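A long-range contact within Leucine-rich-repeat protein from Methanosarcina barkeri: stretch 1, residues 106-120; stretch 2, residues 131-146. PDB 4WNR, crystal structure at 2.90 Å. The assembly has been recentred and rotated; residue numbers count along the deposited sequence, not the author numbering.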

ATOM      1  N   THR A 106      -7.770  -6.388  -2.559  1.00 69.59           N
ATOM      2  CA  THR A 106      -7.646  -5.638  -1.303  1.00 70.07           C
ATOM      3  C   THR A 106      -6.388  -4.763  -1.272  1.00 70.17           C
ATOM      4  O   THR A 106      -6.228  -3.929  -0.379  1.00 70.44           O
ATOM      5  N   HIS A 107      -5.497  -4.959  -2.243  1.00 69.20           N
ATOM      6  CA  HIS A 107      -4.317  -4.106  -2.401  1.00 68.15           C
ATOM      7  C   HIS A 107      -4.696  -2.657  -2.724  1.00 67.95           C
ATOM      8  O   HIS A 107      -3.932  -1.736  -2.445  1.00 67.73           O
ATOM      9  N   GLN A 108      -5.878  -2.473  -3.313  1.00 67.97           N
ATOM     10  CA  GLN A 108      -6.413  -1.145  -3.635  1.00 67.94           C
ATOM     11  C   GLN A 108      -6.488  -0.200  -2.431  1.00 68.59           C
ATOM     12  O   GLN A 108      -6.407   1.020  -2.593  1.00 70.34           O
ATOM     13  N   PHE A 109      -6.637  -0.759  -1.230  1.00 67.77           N
ATOM     14  CA  PHE A 109      -6.745   0.053  -0.010  1.00 67.49           C
ATOM     15  C   PHE A 109      -5.443   0.805   0.282  1.00 67.31           C
ATOM     16  O   PHE A 109      -5.458   1.867   0.905  1.00 67.27           O
ATOM     17  N   PHE A 110      -4.323   0.242  -0.169  1.00 67.30           N
ATOM     18  CA  PHE A 110      -2.994   0.740   0.185  1.00 66.95           C
ATOM     19  C   PHE A 110      -2.267   1.451  -0.959  1.00 66.60           C
ATOM     20  O   PHE A 110      -1.136   1.904  -0.783  1.00 66.67           O
ATOM     21  N   LEU A 111      -2.907   1.545  -2.123  1.00 67.47           N
ATOM     22  CA  LEU A 111      -2.363   2.321  -3.237  1.00 67.90           C
ATOM     23  C   LEU A 111      -2.602   3.800  -2.969  1.00 69.19           C
ATOM     24  O   LEU A 111      -3.726   4.203  -2.670  1.00 69.87           O
ATOM     25  N   SER A 112      -1.547   4.605  -3.080  1.00 70.36           N
ATOM     26  CA  SER A 112      -1.617   6.016  -2.710  1.00 70.84           C
ATOM     27  C   SER A 112      -0.786   6.913  -3.622  1.00 70.80           C
ATOM     28  O   SER A 112       0.079   6.441  -4.360  1.00 69.90           O
ATOM     29  N   LYS A 113      -1.068   8.212  -3.553  1.00 71.89           N
ATOM     30  CA  LYS A 113      -0.331   9.223  -4.309  1.00 72.42           C
ATOM     31  C   LYS A 113       0.982   9.563  -3.609  1.00 72.75           C
ATOM     32  O   LYS A 113       1.244   9.091  -2.499  1.00 71.34           O
ATOM     33  N   ARG A 114       1.802  10.376  -4.273  1.00 72.75           N
ATOM     34  CA  ARG A 114       3.115  10.780  -3.758  1.00 72.34           C
ATOM     35  C   ARG A 114       3.929   9.562  -3.318  1.00 71.22           C
ATOM     36  O   ARG A 114       4.473   9.522  -2.213  1.00 69.74           O
ATOM     37  N   SER A 115       3.989   8.573  -4.203  1.00 71.13           N
ATOM     38  CA  SER A 115       4.672   7.308  -3.943  1.00 71.36           C
ATOM     39  C   SER A 115       5.471   6.910  -5.183  1.00 70.36           C
ATOM     40  O   SER A 115       5.615   7.708  -6.107  1.00 69.86           O
ATOM     41  N   LEU A 116       6.007   5.691  -5.189  1.00 69.17           N
ATOM     42  CA  LEU A 116       6.645   5.125  -6.381  1.00 67.20           C
ATOM     43  C   LEU A 116       6.110   3.719  -6.633  1.00 66.69           C
ATOM     44  O   LEU A 116       5.892   2.949  -5.695  1.00 65.06           O
ATOM     45  N   TYR A 117       5.899   3.394  -7.906  1.00 66.19           N
ATOM     46  CA  TYR A 117       5.328   2.108  -8.297  1.00 65.56           C
ATOM     47  C   TYR A 117       6.317   1.276  -9.101  1.00 65.03           C
ATOM     48  O   TYR A 117       7.017   1.796  -9.969  1.00 64.55           O
ATOM     49  N   ILE A 118       6.367  -0.018  -8.793  1.00 65.34           N
ATOM     50  CA  ILE A 118       7.137  -0.985  -9.572  1.00 64.71           C
ATOM     51  C   ILE A 118       6.169  -2.014 -10.152  1.00 63.97           C
ATOM     52  O   ILE A 118       5.633  -2.853  -9.425  1.00 61.85           O
ATOM     53  N   LEU A 119       5.940  -1.929 -11.460  1.00 65.22           N
ATOM     54  CA  LEU A 119       5.044  -2.848 -12.162  1.00 66.35           C
ATOM     55  C   LEU A 119       5.822  -4.057 -12.678  1.00 66.19           C
ATOM     56  O   LEU A 119       6.638  -3.927 -13.588  1.00 65.93           O
ATOM     57  N   VAL A 120       5.565  -5.222 -12.091  1.00 67.07           N
ATOM     58  CA  VAL A 120       6.224  -6.463 -12.503  1.00 68.27           C
ATOM     59  C   VAL A 120       5.334  -7.240 -13.474  1.00 69.32           C
ATOM     60  O   VAL A 120       4.154  -7.466 -13.202  1.00 67.01           O
ATOM     61  N   TYR A 131      -3.584  -2.647 -18.606  1.00 85.54           N
ATOM     62  CA  TYR A 131      -4.572  -2.770 -17.533  1.00 84.68           C
ATOM     63  C   TYR A 131      -4.013  -2.209 -16.224  1.00 82.21           C
ATOM     64  O   TYR A 131      -4.682  -1.436 -15.537  1.00 83.29           O
ATOM     65  N   TRP A 132      -2.783  -2.598 -15.894  1.00 79.41           N
ATOM     66  CA  TRP A 132      -2.124  -2.148 -14.662  1.00 78.43           C
ATOM     67  C   TRP A 132      -1.717  -0.672 -14.700  1.00 78.72           C
ATOM     68  O   TRP A 132      -1.711  -0.005 -13.667  1.00 79.68           O
ATOM     69  N   LEU A 133      -1.375  -0.170 -15.883  1.00 78.61           N
ATOM     70  CA  LEU A 133      -0.971   1.228 -16.034  1.00 78.52           C
ATOM     71  C   LEU A 133      -2.143   2.189 -15.821  1.00 79.64           C
ATOM     72  O   LEU A 133      -1.977   3.240 -15.203  1.00 81.79           O
ATOM     73  N   LYS A 134      -3.319   1.827 -16.331  1.00 80.08           N
ATOM     74  CA  LYS A 134      -4.545   2.587 -16.064  1.00 80.00           C
ATOM     75  C   LYS A 134      -4.916   2.518 -14.586  1.00 78.95           C
ATOM     76  O   LYS A 134      -5.423   3.484 -14.018  1.00 79.27           O
ATOM     77  N   HIS A 135      -4.659   1.364 -13.978  1.00 78.38           N
ATOM     78  CA  HIS A 135      -4.958   1.137 -12.566  1.00 77.62           C
ATOM     79  C   HIS A 135      -4.076   2.010 -11.672  1.00 77.05           C
ATOM     80  O   HIS A 135      -4.568   2.653 -10.745  1.00 76.29           O
ATOM     81  N   ILE A 136      -2.777   2.031 -11.963  1.00 77.73           N
ATOM     82  CA  ILE A 136      -1.813   2.846 -11.214  1.00 78.17           C
ATOM     83  C   ILE A 136      -2.069   4.341 -11.421  1.00 77.94           C
ATOM     84  O   ILE A 136      -1.867   5.141 -10.511  1.00 77.44           O
ATOM     85  N   ARG A 137      -2.518   4.705 -12.619  1.00 79.67           N
ATOM     86  CA  ARG A 137      -2.819   6.100 -12.950  1.00 80.96           C
ATOM     87  C   ARG A 137      -3.962   6.656 -12.100  1.00 81.95           C
ATOM     88  O   ARG A 137      -3.898   7.795 -11.632  1.00 82.83           O
ATOM     89  N   SER A 138      -5.002   5.849 -11.911  1.00 82.76           N
ATOM     90  CA  SER A 138      -6.194   6.272 -11.167  1.00 84.28           C
ATOM     91  C   SER A 138      -5.934   6.479  -9.671  1.00 84.21           C
ATOM     92  O   SER A 138      -6.558   7.340  -9.050  1.00 86.19           O
ATOM     93  N   PHE A 139      -5.024   5.691  -9.103  1.00 83.91           N
ATOM     94  CA  PHE A 139      -4.697   5.777  -7.673  1.00 84.26           C
ATOM     95  C   PHE A 139      -3.396   6.532  -7.393  1.00 83.40           C
ATOM     96  O   PHE A 139      -3.319   7.309  -6.442  1.00 83.35           O
ATOM     97  N   GLY A 140      -2.382   6.296  -8.220  1.00 82.95           N
ATOM     98  CA  GLY A 140      -1.048   6.868  -8.012  1.00 83.67           C
ATOM     99  C   GLY A 140      -0.923   8.346  -8.338  1.00 84.40           C
ATOM    100  O   GLY A 140      -0.127   9.054  -7.722  1.00 83.19           O
ATOM    101  N   GLY A 141      -1.696   8.809  -9.315  1.00 85.28           N
ATOM    102  CA  GLY A 141      -1.667  10.213  -9.724  1.00 85.54           C
ATOM    103  C   GLY A 141      -0.423  10.551 -10.528  1.00 85.21           C
ATOM    104  O   GLY A 141      -0.270  10.094 -11.661  1.00 87.16           O
ATOM    105  N   ASP A 142       0.467  11.348  -9.936  1.00 84.61           N
ATOM    106  CA  ASP A 142       1.724  11.749 -10.584  1.00 85.19           C
ATOM    107  C   ASP A 142       2.914  10.885 -10.147  1.00 82.51           C
ATOM    108  O   ASP A 142       4.068  11.228 -10.417  1.00 82.71           O
ATOM    109  N   SER A 143       2.631   9.765  -9.484  1.00 78.93           N
ATOM    110  CA  SER A 143       3.676   8.871  -8.988  1.00 75.32           C
ATOM    111  C   SER A 143       4.393   8.189 -10.154  1.00 73.43           C
ATOM    112  O   SER A 143       3.738   7.702 -11.076  1.00 72.10           O
ATOM    113  N   PRO A 144       5.741   8.157 -10.122  1.00 71.60           N
ATOM    114  CA  PRO A 144       6.486   7.513 -11.202  1.00 71.22           C
ATOM    115  C   PRO A 144       6.361   5.990 -11.187  1.00 70.00           C
ATOM    116  O   PRO A 144       6.139   5.393 -10.134  1.00 68.50           O
ATOM    117  N   VAL A 145       6.511   5.385 -12.361  1.00 69.88           N
ATOM    118  CA  VAL A 145       6.361   3.942 -12.528  1.00 69.25           C
ATOM    119  C   VAL A 145       7.597   3.356 -13.204  1.00 68.89           C
ATOM    120  O   VAL A 145       8.092   3.905 -14.185  1.00 69.15           O
ATOM    121  N   LEU A 146       8.090   2.246 -12.662  1.00 69.22           N
ATOM    122  CA  LEU A 146       9.176   1.486 -13.281  1.00 70.04           C
ATOM    123  C   LEU A 146       8.663   0.099 -13.660  1.00 69.86           C
ATOM    124  O   LEU A 146       8.246  -0.671 -12.795  1.00 69.63           O
TER

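Strand 116-120 pairs in parallel with strand 145-146, its Tyr 117 and Leu 119 pack against helix 131-140, and the segment before it adds His 107 and Leu 111 to the same helix. The helix runs nearly antiparallel to strand 116-120 at 164°, with the axes 10.2 Å apart at closest approach. Together the stretches bury 1041 Å².

The backbone register sets which strand residues sit side by side. Tyr 117 N donates to Pro 144 O (3.0 Å, 166° at the hydrogen), Leu 146 N to Tyr 117 O (2.9 Å, 164°) and Leu 119 N to Leu 146 O (2.9 Å, 142°). This ladder sets Tyr 117 beside Val 145 on one face of the sheet and Ile 118 beside Leu 146 on the other.

Apolar packing centres on Tyr 117 and Leu 119, which have the largest areas covered by the other stretch, 117 and 110 Å². Tyr 117 is in the m rotamer (chi1 -74°), and its ring receives Ile 136, also m, over one face: Ile 136 CG2 lies 3.7 Å from the ring centroid and only 15° off the normal, a CH-pi contact. Ser 143 CB approaches the ring edge, 3.7 Å from Tyr 117 CE1. Leu 119 points toward stretch 2 with chi1 t and chi2 p; its CD1 is 3.5 Å from Trp 132 CB, and its CD2 is 4.0 Å from Leu 133 CD2. Farther back along stretch 1, Leu 111 (m, t) brings CD1 to 3.7 Å from Phe 139 CD2 and 3.6 Å from His 135 CE1, while Leu 116 CD1 rests 3.9 Å from Pro 144 CG.

Among the aromatic groups, His 107 (p) points toward the helix and meets two rings obliquely. Its centroid is 5.6 Å from that of the Trp 132 six-membered ring, with planes at 47°, and 5.4 Å from that of the His 135 ring, at 39°. Trp 132 (m) and His 135 (t) both point toward stretch 1, and the closest histidine atoms, His 107 NE2 and His 135 CE1, are 3.5 Å apart.

The polar contacts converge on Ser 143 (m), whose CB points toward stretch 1. Its OG accepts from Ser 115 N at 3.0 Å and 164°, and donates to Gly 140 O at 2.9 Å, so one hydroxyl ties the type II' turn from Gly 140 to Ser 143 to the backbone of Ser 115. Stretch 1 has its own braces here: Ser 115 OG donates to Lys 113 O (2.9 Å), and Tyr 117 OH to Ser 112 O (3.0 Å), anchoring the far end of the packed ring.

Space is tight where the helix ends. Gly 140 CA lies 3.6 Å from Tyr 117 OH, and an ideal CB on Gly 140 would come within 2.9 Å of Tyr 117 CE1 and 2.6 Å of Ile 136 O. Gly 141, which leaves the helix with phi 75°, adopts a conformation that favours glycine. Neither water nor a bound group appears in the coordinates of this contact.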

ATOM      1  CB  THR A 106      -7.640  -6.567  -0.075  1.00 70.64           C
ATOM      2  OG1 THR A 106      -6.568  -7.510  -0.183  1.00 71.41           O
ATOM      3  CG2 THR A 106      -8.961  -7.309   0.043  1.00 71.40           C
ATOM      4  CB  HIS A 107      -3.392  -4.655  -3.490  1.00 68.06           C
ATOM      5  CG  HIS A 107      -3.934  -4.510  -4.878  1.00 67.77           C
ATOM      6  ND1 HIS A 107      -4.832  -5.400  -5.424  1.00 67.27           N
ATOM      7  CD2 HIS A 107      -3.704  -3.576  -5.831  1.00 67.80           C
ATOM      8  CE1 HIS A 107      -5.132  -5.023  -6.654  1.00 67.68           C
ATOM      9  NE2 HIS A 107      -4.461  -3.917  -6.925  1.00 67.73           N
ATOM     10  CB  GLN A 108      -7.807  -1.274  -4.254  1.00 67.85           C
ATOM     11  CG  GLN A 108      -7.824  -1.831  -5.666  1.00 67.79           C
ATOM     12  CD  GLN A 108      -9.235  -2.021  -6.192  1.00 68.16           C
ATOM     13  OE1 GLN A 108     -10.025  -2.764  -5.610  1.00 67.92           O
ATOM     14  NE2 GLN A 108      -9.561  -1.348  -7.294  1.00 67.89           N
ATOM     15  CB  PHE A 109      -7.104  -0.799   1.223  1.00 67.23           C
ATOM     16  CG  PHE A 109      -8.230  -1.782   1.012  1.00 66.52           C
ATOM     17  CD1 PHE A 109      -9.235  -1.548   0.080  1.00 67.42           C
ATOM     18  CD2 PHE A 109      -8.295  -2.937   1.781  1.00 65.73           C
ATOM     19  CE1 PHE A 109     -10.263  -2.462  -0.099  1.00 67.46           C
ATOM     20  CE2 PHE A 109      -9.322  -3.849   1.613  1.00 65.86           C
ATOM     21  CZ  PHE A 109     -10.308  -3.612   0.672  1.00 66.96           C
ATOM     22  CB  PHE A 110      -2.151  -0.420   0.713  1.00 67.15           C
ATOM     23  CG  PHE A 110      -2.900  -1.324   1.653  1.00 67.87           C
ATOM     24  CD1 PHE A 110      -3.139  -0.939   2.966  1.00 67.62           C
ATOM     25  CD2 PHE A 110      -3.385  -2.552   1.220  1.00 68.44           C
ATOM     26  CE1 PHE A 110      -3.833  -1.766   3.831  1.00 67.98           C
ATOM     27  CE2 PHE A 110      -4.081  -3.384   2.082  1.00 68.57           C
ATOM     28  CZ  PHE A 110      -4.305  -2.991   3.390  1.00 68.40           C
ATOM     29  CB  LEU A 111      -3.018   1.920  -4.562  1.00 67.80           C
ATOM     30  CG  LEU A 111      -3.012   0.436  -4.936  1.00 67.35           C
ATOM     31  CD1 LEU A 111      -3.559   0.260  -6.345  1.00 67.04           C
ATOM     32  CD2 LEU A 111      -1.622  -0.176  -4.824  1.00 67.56           C
ATOM     33  CB  SER A 112      -1.154   6.190  -1.264  1.00 71.22           C
ATOM     34  OG  SER A 112       0.140   5.642  -1.085  1.00 69.67           O
ATOM     35  CB  LYS A 113      -1.175  10.490  -4.479  1.00 72.77           C
ATOM     36  CG  LYS A 113      -2.443  10.291  -5.293  1.00 74.28           C
ATOM     37  CD  LYS A 113      -3.103  11.622  -5.627  1.00 76.44           C
ATOM     38  CE  LYS A 113      -4.288  11.452  -6.568  1.00 77.54           C
ATOM     39  NZ  LYS A 113      -5.452  10.786  -5.917  1.00 78.11           N
ATOM     40  CB  ARG A 114       2.962  11.781  -2.611  1.00 74.26           C
ATOM     41  CG  ARG A 114       2.265  13.069  -3.018  1.00 75.57           C
ATOM     42  CD  ARG A 114       2.240  14.077  -1.883  1.00 77.42           C
ATOM     43  NE  ARG A 114       1.337  13.675  -0.806  1.00 79.77           N
ATOM     44  CZ  ARG A 114       1.095  14.393   0.292  1.00 80.76           C
ATOM     45  NH1 ARG A 114       1.690  15.568   0.479  1.00 80.80           N
ATOM     46  NH2 ARG A 114       0.251  13.934   1.208  1.00 81.30           N
ATOM     47  CB  SER A 115       3.642   6.227  -3.600  1.00 71.80           C
ATOM     48  OG  SER A 115       2.811   6.633  -2.525  1.00 73.04           O
ATOM     49  CB  LEU A 116       8.167   5.101  -6.227  1.00 66.64           C
ATOM     50  CG  LEU A 116       8.965   4.755  -7.492  1.00 66.28           C
ATOM     51  CD1 LEU A 116      10.222   5.608  -7.593  1.00 66.61           C
ATOM     52  CD2 LEU A 116       9.321   3.275  -7.552  1.00 66.34           C
ATOM     53  CB  TYR A 117       4.050   2.322  -9.113  1.00 65.61           C
ATOM     54  CG  TYR A 117       2.873   2.763  -8.277  1.00 65.70           C
ATOM     55  CD1 TYR A 117       2.727   4.092  -7.891  1.00 66.31           C
ATOM     56  CD2 TYR A 117       1.908   1.849  -7.865  1.00 65.72           C
ATOM     57  CE1 TYR A 117       1.649   4.500  -7.120  1.00 66.31           C
ATOM     58  CE2 TYR A 117       0.827   2.246  -7.095  1.00 65.95           C
ATOM     59  CZ  TYR A 117       0.700   3.571  -6.726  1.00 66.21           C
ATOM     60  OH  TYR A 117      -0.372   3.961  -5.959  1.00 66.64           O
ATOM     61  CB  ILE A 118       8.214  -1.680  -8.713  1.00 64.23           C
ATOM     62  CG1 ILE A 118       9.245  -0.655  -8.233  1.00 63.95           C
ATOM     63  CG2 ILE A 118       8.905  -2.785  -9.506  1.00 64.48           C
ATOM     64  CD1 ILE A 118      10.204  -1.180  -7.185  1.00 64.20           C
ATOM     65  CB  LEU A 119       4.347  -2.133 -13.325  1.00 66.38           C
ATOM     66  CG  LEU A 119       3.426  -2.970 -14.223  1.00 67.24           C
ATOM     67  CD1 LEU A 119       2.357  -3.690 -13.414  1.00 67.41           C
ATOM     68  CD2 LEU A 119       2.789  -2.087 -15.285  1.00 67.67           C
ATOM     69  CB  VAL A 120       6.566  -7.360 -11.298  1.00 68.15           C
ATOM     70  CG1 VAL A 120       7.428  -8.536 -11.735  1.00 67.63           C
ATOM     71  CG2 VAL A 120       7.280  -6.557 -10.219  1.00 68.23           C
ATOM     72  CB  TYR A 131      -4.999  -4.236 -17.354  1.00 87.27           C
ATOM     73  CG  TYR A 131      -5.614  -4.557 -16.003  1.00 90.43           C
ATOM     74  CD1 TYR A 131      -6.939  -4.233 -15.721  1.00 92.08           C
ATOM     75  CD2 TYR A 131      -4.868  -5.192 -15.010  1.00 91.45           C
ATOM     76  CE1 TYR A 131      -7.501  -4.528 -14.488  1.00 93.13           C
ATOM     77  CE2 TYR A 131      -5.421  -5.489 -13.776  1.00 92.27           C
ATOM     78  CZ  TYR A 131      -6.735  -5.156 -13.519  1.00 93.80           C
ATOM     79  OH  TYR A 131      -7.282  -5.455 -12.297  1.00 95.72           O
ATOM     80  CB  TRP A 132      -0.898  -3.013 -14.350  1.00 77.13           C
ATOM     81  CG  TRP A 132      -1.232  -4.296 -13.652  1.00 74.44           C
ATOM     82  CD1 TRP A 132      -1.208  -5.549 -14.185  1.00 73.91           C
ATOM     83  CD2 TRP A 132      -1.646  -4.447 -12.289  1.00 73.59           C
ATOM     84  NE1 TRP A 132      -1.578  -6.475 -13.240  1.00 73.97           N
ATOM     85  CE2 TRP A 132      -1.855  -5.825 -12.067  1.00 73.52           C
ATOM     86  CE3 TRP A 132      -1.860  -3.552 -11.233  1.00 73.45           C
ATOM     87  CZ2 TRP A 132      -2.267  -6.331 -10.832  1.00 73.19           C
ATOM     88  CZ3 TRP A 132      -2.271  -4.056 -10.004  1.00 73.99           C
ATOM     89  CH2 TRP A 132      -2.470  -5.435  -9.816  1.00 73.67           C
ATOM     90  CB  LEU A 133      -0.323   1.458 -17.402  1.00 78.36           C
ATOM     91  CG  LEU A 133       1.059   0.821 -17.577  1.00 77.52           C
ATOM     92  CD1 LEU A 133       1.461   0.808 -19.044  1.00 77.85           C
ATOM     93  CD2 LEU A 133       2.109   1.535 -16.736  1.00 76.90           C
ATOM     94  CB  LYS A 134      -5.712   2.054 -16.898  1.00 81.12           C
ATOM     95  CG  LYS A 134      -5.594   2.328 -18.386  1.00 82.66           C
ATOM     96  CD  LYS A 134      -6.782   1.763 -19.147  1.00 83.66           C
ATOM     97  CE  LYS A 134      -6.607   1.931 -20.647  1.00 85.50           C
ATOM     98  NZ  LYS A 134      -7.778   1.419 -21.414  1.00 86.47           N
ATOM     99  CB  HIS A 135      -4.769  -0.345 -12.221  1.00 77.53           C
ATOM    100  CG  HIS A 135      -5.449  -0.766 -10.957  1.00 77.32           C
ATOM    101  ND1 HIS A 135      -4.793  -0.836  -9.747  1.00 77.05           N
ATOM    102  CD2 HIS A 135      -6.725  -1.145 -10.715  1.00 78.83           C
ATOM    103  CE1 HIS A 135      -5.638  -1.235  -8.813  1.00 77.82           C
ATOM    104  NE2 HIS A 135      -6.817  -1.430  -9.375  1.00 79.54           N
ATOM    105  CB  ILE A 136      -0.356   2.497 -11.604  1.00 78.39           C
ATOM    106  CG1 ILE A 136      -0.016   1.069 -11.163  1.00 78.33           C
ATOM    107  CG2 ILE A 136       0.634   3.465 -10.965  1.00 78.59           C
ATOM    108  CD1 ILE A 136       1.172   0.471 -11.885  1.00 78.00           C
ATOM    109  CB  ARG A 137      -3.169   6.224 -14.435  1.00 81.65           C
ATOM    110  CG  ARG A 137      -3.437   7.645 -14.911  1.00 83.30           C
ATOM    111  CD  ARG A 137      -3.714   7.684 -16.407  1.00 85.09           C
ATOM    112  NE  ARG A 137      -4.913   6.929 -16.774  1.00 86.45           N
ATOM    113  CZ  ARG A 137      -5.356   6.763 -18.020  1.00 87.32           C
ATOM    114  NH1 ARG A 137      -4.706   7.298 -19.050  1.00 87.17           N
ATOM    115  NH2 ARG A 137      -6.459   6.054 -18.237  1.00 87.97           N
ATOM    116  CB  SER A 138      -7.332   5.266 -11.359  1.00 84.94           C
ATOM    117  OG  SER A 138      -6.961   3.980 -10.898  1.00 87.94           O
ATOM    118  CB  PHE A 139      -4.614   4.375  -7.065  1.00 84.64           C
ATOM    119  CG  PHE A 139      -5.924   3.637  -7.064  1.00 85.76           C
ATOM    120  CD1 PHE A 139      -6.988   4.090  -6.297  1.00 86.26           C
ATOM    121  CD2 PHE A 139      -6.094   2.487  -7.826  1.00 85.68           C
ATOM    122  CE1 PHE A 139      -8.197   3.416  -6.293  1.00 86.77           C
ATOM    123  CE2 PHE A 139      -7.301   1.808  -7.826  1.00 85.00           C
ATOM    124  CZ  PHE A 139      -8.355   2.272  -7.057  1.00 85.91           C
ATOM    125  CB  ASP A 142       2.026  13.226 -10.287  1.00 86.75           C
ATOM    126  CG  ASP A 142       0.959  14.166 -10.826  1.00 89.14           C
ATOM    127  OD1 ASP A 142       0.479  13.954 -11.963  1.00 89.71           O
ATOM    128  OD2 ASP A 142       0.608  15.131 -10.112  1.00 90.05           O
ATOM    129  CB  SER A 143       3.077   7.811  -8.061  1.00 74.64           C
ATOM    130  OG  SER A 143       2.563   8.396  -6.879  1.00 73.52           O
ATOM    131  CB  PRO A 144       7.934   7.936 -10.933  1.00 71.41           C
ATOM    132  CG  PRO A 144       7.984   8.198  -9.472  1.00 71.22           C
ATOM    133  CD  PRO A 144       6.640   8.762  -9.123  1.00 71.19           C
ATOM    134  CB  VAL A 145       5.120   3.601 -13.382  1.00 68.99           C
ATOM    135  CG1 VAL A 145       4.919   2.093 -13.468  1.00 69.76           C
ATOM    136  CG2 VAL A 145       3.877   4.267 -12.814  1.00 68.58           C
ATOM    137  CB  LEU A 146      10.372   1.375 -12.334  1.00 71.26           C
ATOM    138  CG  LEU A 146      11.374   2.535 -12.370  1.00 72.26           C
ATOM    139  CD1 LEU A 146      10.744   3.844 -11.919  1.00 73.01           C
ATOM    140  CD2 LEU A 146      12.585   2.208 -11.509  1.00 72.60           C
TER